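Local coordinates for protein subclass B3 metallo-beta-lactamase (Sphingobium indicum, PDB 7LUU) that probably hydrolyses beta-lactam antibiotics, using two bound zinc ions, as a subclass B3 metallo-beta-lactamase, at residues Gly75-Leu80 / Ile262-His267; Leu89-Leu94 / Tyr125-Gly130. All coordinates share one frame; numbering follows the deposited sequence.

Contact 1 (Gly75-Leu80 / Ile262-His267); sequences GLSVAL and ILISAH. With ZN (zinc ion), chain C.
Ser77 turns OG anti to its carbonyl carbon (chi1 -60°), which carries the hydroxyl across to the end of strand 262-265, where it donates to the carbonyl O of Ser265 (OG to O 2.7 Å). His267 has the same kind of torsion, CG anti to the carbonyl carbon (chi1 -71°), and its ring comes to lie alongside the Leu76 side chain, both pointing the same way, with Leu76 CD2 3.7 Å from His267 CE1. The backbone N of Ser77 gives a nearly straight bond to the carbonyl O of Ala266 (2.9 Å, 173° at the hydrogen), so Ser77 grips two successive carbonyls just before the zinc ligand. Ile264 CG2 packs against Ser77 CB at 3.8 Å. A water in the plane of the imidazole accepts from His267 ND1 (2.9 Å to the water O) and donates to Gly75 O, while NE2 binds zinc at 2.0 Å. Gly75 O, through the water, and Leu76 CD2 form a second shell for His267, while Ser77 anchors the backbone before it. Held at ND1 by the water and at NE2 by the metal, the ring probably has little freedom to rotate, and NE2 stays directed at the zinc.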
# COMPACT_ATOMS: atom_id res chain seq x y z
N GLY A 75 -2.44 5.43 11.56
CA GLY A 75 -3.44 5.43 10.49
C GLY A 75 -2.93 4.99 9.11
O GLY A 75 -3.74 4.92 8.16
N LEU A 76 -1.64 4.67 8.98
CA LEU A 76 -1.06 4.30 7.66
C LEU A 76 -0.00 3.26 7.92
O LEU A 76 0.98 3.50 8.64
CB LEU A 76 -0.43 5.56 6.99
CG LEU A 76 -1.41 6.67 6.59
CD1 LEU A 76 -0.69 7.94 6.19
CD2 LEU A 76 -2.28 6.16 5.43
N SER A 77 -0.16 2.13 7.26
CA SER A 77 0.79 1.03 7.44
C SER A 77 2.00 1.21 6.54
O SER A 77 1.87 1.53 5.35
CB SER A 77 0.13 -0.31 7.09
OG SER A 77 -1.00 -0.52 7.95
N VAL A 78 3.18 0.96 7.12
CA VAL A 78 4.43 0.84 6.35
C VAL A 78 5.15 -0.40 6.87
O VAL A 78 5.35 -0.53 8.09
CB VAL A 78 5.33 2.09 6.52
CG1 VAL A 78 6.65 1.94 5.71
CG2 VAL A 78 4.55 3.39 6.16
N ALA A 79 5.50 -1.33 5.98
CA ALA A 79 6.17 -2.57 6.42
C ALA A 79 7.65 -2.54 6.06
O ALA A 79 8.07 -1.82 5.16
CB ALA A 79 5.55 -3.81 5.77
N LEU A 80 8.45 -3.34 6.78
CA LEU A 80 9.90 -3.46 6.55
C LEU A 80 10.21 -4.95 6.61
O LEU A 80 9.80 -5.63 7.55
CB LEU A 80 10.72 -2.70 7.62
CG LEU A 80 12.20 -2.93 7.42
CD1 LEU A 80 12.66 -1.99 6.26
CD2 LEU A 80 12.85 -2.50 8.75
N ILE A 262 -1.50 -13.66 8.03
CA ILE A 262 -1.40 -12.35 8.64
C ILE A 262 -1.84 -11.36 7.57
O ILE A 262 -1.36 -11.45 6.43
CB ILE A 262 0.03 -12.06 9.09
CG1 ILE A 262 0.33 -12.91 10.31
CG2 ILE A 262 0.20 -10.51 9.46
CD1 ILE A 262 1.84 -12.77 10.73
N LEU A 263 -2.73 -10.42 7.94
CA LEU A 263 -3.20 -9.37 7.02
C LEU A 263 -2.77 -8.02 7.57
O LEU A 263 -3.13 -7.66 8.70
CB LEU A 263 -4.74 -9.43 6.92
CG LEU A 263 -5.34 -8.20 6.20
CD1 LEU A 263 -4.87 -8.11 4.73
CD2 LEU A 263 -6.84 -8.23 6.31
N ILE A 264 -1.98 -7.29 6.79
CA ILE A 264 -1.66 -5.88 7.09
C ILE A 264 -2.41 -5.06 6.07
O ILE A 264 -2.18 -5.23 4.88
CB ILE A 264 -0.16 -5.60 6.96
CG1 ILE A 264 0.65 -6.43 7.97
CG2 ILE A 264 0.11 -4.07 7.19
CD1 ILE A 264 2.14 -6.55 7.58
N SER A 265 -3.32 -4.18 6.52
CA SER A 265 -4.11 -3.33 5.58
C SER A 265 -3.42 -1.96 5.44
O SER A 265 -3.03 -1.38 6.44
CB SER A 265 -5.52 -3.15 6.21
OG SER A 265 -6.23 -2.15 5.51
N ALA A 266 -3.29 -1.44 4.21
CA ALA A 266 -2.67 -0.10 4.02
C ALA A 266 -3.23 0.97 4.98
O ALA A 266 -2.46 1.70 5.61
CB ALA A 266 -2.91 0.37 2.59
N HIS A 267 -4.55 1.07 5.14
CA HIS A 267 -5.12 1.77 6.29
C HIS A 267 -5.44 0.71 7.34
O HIS A 267 -6.38 -0.06 7.13
CB HIS A 267 -6.43 2.47 5.86
CG HIS A 267 -6.20 3.65 4.95
ND1 HIS A 267 -5.96 4.92 5.44
CD2 HIS A 267 -6.12 3.74 3.61
CE1 HIS A 267 -5.78 5.74 4.43
NE2 HIS A 267 -5.83 5.05 3.30
ZN ZN C . -5.33 5.71 1.44
O HOH W 1 -6.41 5.46 8.24
O HOH W 2 -5.64 6.79 -0.52
O HOH W 3 -6.37 4.17 0.52

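Contact 2 (Leu89-Leu94 / Tyr125-Gly130). With ZN (zinc ion), chain C; SO4 (sulfate ion), chain D.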
# COMPACT_ATOMS: atom_id res chain seq x y z
N LEU A 89 10.97 -2.02 1.95
CA LEU A 89 9.87 -1.26 2.56
C LEU A 89 8.64 -1.43 1.71
O LEU A 89 8.76 -1.55 0.49
CB LEU A 89 10.29 0.21 2.56
CG LEU A 89 10.04 1.20 3.64
CD1 LEU A 89 10.29 0.77 5.08
CD2 LEU A 89 11.01 2.36 3.33
N ILE A 90 7.46 -1.36 2.33
CA ILE A 90 6.18 -1.33 1.65
C ILE A 90 5.48 -0.04 2.04
O ILE A 90 5.17 0.17 3.23
CB ILE A 90 5.30 -2.55 2.00
CG1 ILE A 90 6.15 -3.79 1.67
CG2 ILE A 90 4.04 -2.45 1.09
CD1 ILE A 90 5.28 -5.14 1.75
N ASP A 91 5.25 0.80 1.02
CA ASP A 91 4.63 2.13 1.08
C ASP A 91 5.49 3.15 1.83
O ASP A 91 6.58 2.85 2.37
CB ASP A 91 3.19 2.04 1.64
CG ASP A 91 2.20 1.59 0.56
OD1 ASP A 91 2.52 1.67 -0.65
OD2 ASP A 91 1.11 1.19 0.91
N GLY A 92 5.03 4.40 1.75
CA GLY A 92 5.85 5.52 2.23
C GLY A 92 5.05 6.61 2.91
O GLY A 92 5.63 7.67 3.20
N ALA A 93 3.77 6.39 3.20
CA ALA A 93 2.93 7.40 3.85
C ALA A 93 3.04 8.77 3.13
O ALA A 93 3.17 8.85 1.90
CB ALA A 93 3.22 7.47 5.37
N LEU A 94 2.88 9.86 3.92
CA LEU A 94 2.88 11.23 3.37
C LEU A 94 4.31 11.75 3.18
O LEU A 94 5.27 11.17 3.69
CB LEU A 94 2.16 12.15 4.35
CG LEU A 94 0.67 11.88 4.52
CD1 LEU A 94 0.20 12.78 5.69
CD2 LEU A 94 -0.02 12.35 3.34
N TYR A 125 -1.27 10.17 -2.50
CA TYR A 125 -0.23 10.77 -1.67
C TYR A 125 -0.19 10.26 -0.21
O TYR A 125 0.84 10.47 0.45
CB TYR A 125 -0.38 12.32 -1.73
CG TYR A 125 -1.58 12.89 -0.99
CD1 TYR A 125 -1.59 12.95 0.39
CD2 TYR A 125 -2.68 13.41 -1.68
CE1 TYR A 125 -2.62 13.48 1.08
CE2 TYR A 125 -3.73 13.97 -0.99
CZ TYR A 125 -3.70 13.98 0.39
OH TYR A 125 -4.75 14.53 1.10
N ASP A 126 -1.25 9.58 0.29
CA ASP A 126 -1.17 9.08 1.65
C ASP A 126 -0.46 7.73 1.72
O ASP A 126 -0.22 7.23 2.82
CB ASP A 126 -2.58 8.98 2.31
CG ASP A 126 -3.60 8.16 1.47
OD1 ASP A 126 -3.58 8.22 0.22
OD2 ASP A 126 -4.46 7.49 2.10
N HIS A 127 -0.08 7.13 0.56
CA HIS A 127 0.72 5.92 0.56
C HIS A 127 1.99 6.07 -0.23
O HIS A 127 2.98 5.43 0.07
CB HIS A 127 -0.09 4.71 -0.02
CG HIS A 127 -1.46 4.60 0.60
ND1 HIS A 127 -1.66 3.92 1.78
CD2 HIS A 127 -2.64 5.17 0.29
CE1 HIS A 127 -2.93 4.07 2.17
NE2 HIS A 127 -3.54 4.81 1.27
N ALA A 128 1.98 6.92 -1.25
CA ALA A 128 3.19 7.12 -2.04
C ALA A 128 3.89 8.44 -1.74
O ALA A 128 4.93 8.68 -2.32
CB ALA A 128 2.83 7.07 -3.54
N GLY A 129 3.28 9.29 -0.92
CA GLY A 129 3.79 10.63 -0.74
C GLY A 129 5.24 10.69 -0.30
O GLY A 129 5.98 11.57 -0.76
N GLY A 130 5.65 9.79 0.58
CA GLY A 130 7.01 9.77 1.06
C GLY A 130 7.96 8.91 0.29
O GLY A 130 9.14 8.84 0.64
ZN ZN C . -5.33 5.71 1.44
S SO4 D . -7.51 15.75 -1.10
O1 SO4 D . -7.90 16.89 -1.94
O2 SO4 D . -8.65 15.27 -0.31
O3 SO4 D . -7.10 14.68 -2.02
O4 SO4 D . -6.42 16.14 -0.19
O HOH W 4 0.16 2.12 3.27
O HOH W 5 1.40 4.67 3.80
O HOH W 2 -5.64 6.79 -0.52
O HOH W 3 -6.37 4.17 0.52
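Asp91 and His127 run side by side, their carboxylate and imidazole planes 50° apart, and a water bridges Asp91 OD2 and His127 ND1: it donates to OD2 (2.7 Å to the water O) and accepts from ND1, lying in the plane of the ring. Asp91 OD2 is also hydrogen-bonded to Thr121, so the carboxylate that orients this water is itself fixed; through the water its charge may make the imidazole more electron-rich toward zinc. A second water bridges Ala93 N, weakly, and Asp126 O. Among direct backbone bonds, Gly92 N donates to His127 O (2.8 Å, 151° at the hydrogen), and Gly130 N donates to Ala93 O (3.0 Å). With no side chains on Gly92 and Gly130, the two backbones approach closely, and two CA-H...O contacts form, Ala93 CA to Asp126 O and Gly130 CA to Gly92 O, both at 3.3 Å. Tyr125 to His127 belong to the zinc-binding motif of the metallo-beta-lactamase fold, here Glu122-Pro-His124-Tyr-Asp126-His127, with glutamate in its first position. Of the metal bonds, Asp126 OD2 holds zinc at 2.1 Å and His127 NE2 at 2.0 Å; Asp126 OD1 accepts from a water bound to the same ion. Apolar contact is made by Leu94, whose CD2 meets the edge of the Tyr125 ring in its plane, 3.4 Å from CD1, and Leu94 also touches Trp55 of helix 49-55. At the far end of that ring, Tyr125 OH donates to a sulfate ion, probably from the crystallisation liquor, that Arg51 also binds.

The centres of the two contacts lie 11 Å apart, and contact 2 is nested along the chain within the loop closed by contact 1: 75-80, 89-94, 125-130, then 262-267. Strands 79-82 and 87-90 are antiparallel neighbours in the seven-stranded sheet, with a probable hydrogen bond from Ile90 N to Ala79 O (2.9 Å), whereas strand 262-265 belongs to the six-stranded sheet. Contact 1 ties the two sheets together, and contact 2 ties one of them to the metal-binding turn. Both end on the same zinc: contact 2 gives Asp126 and His127, contact 1 His267, and they share two zinc-bound waters. The site thus lies where the two sheets of the metallo-beta-lactamase fold meet, built from segments far apart in sequence.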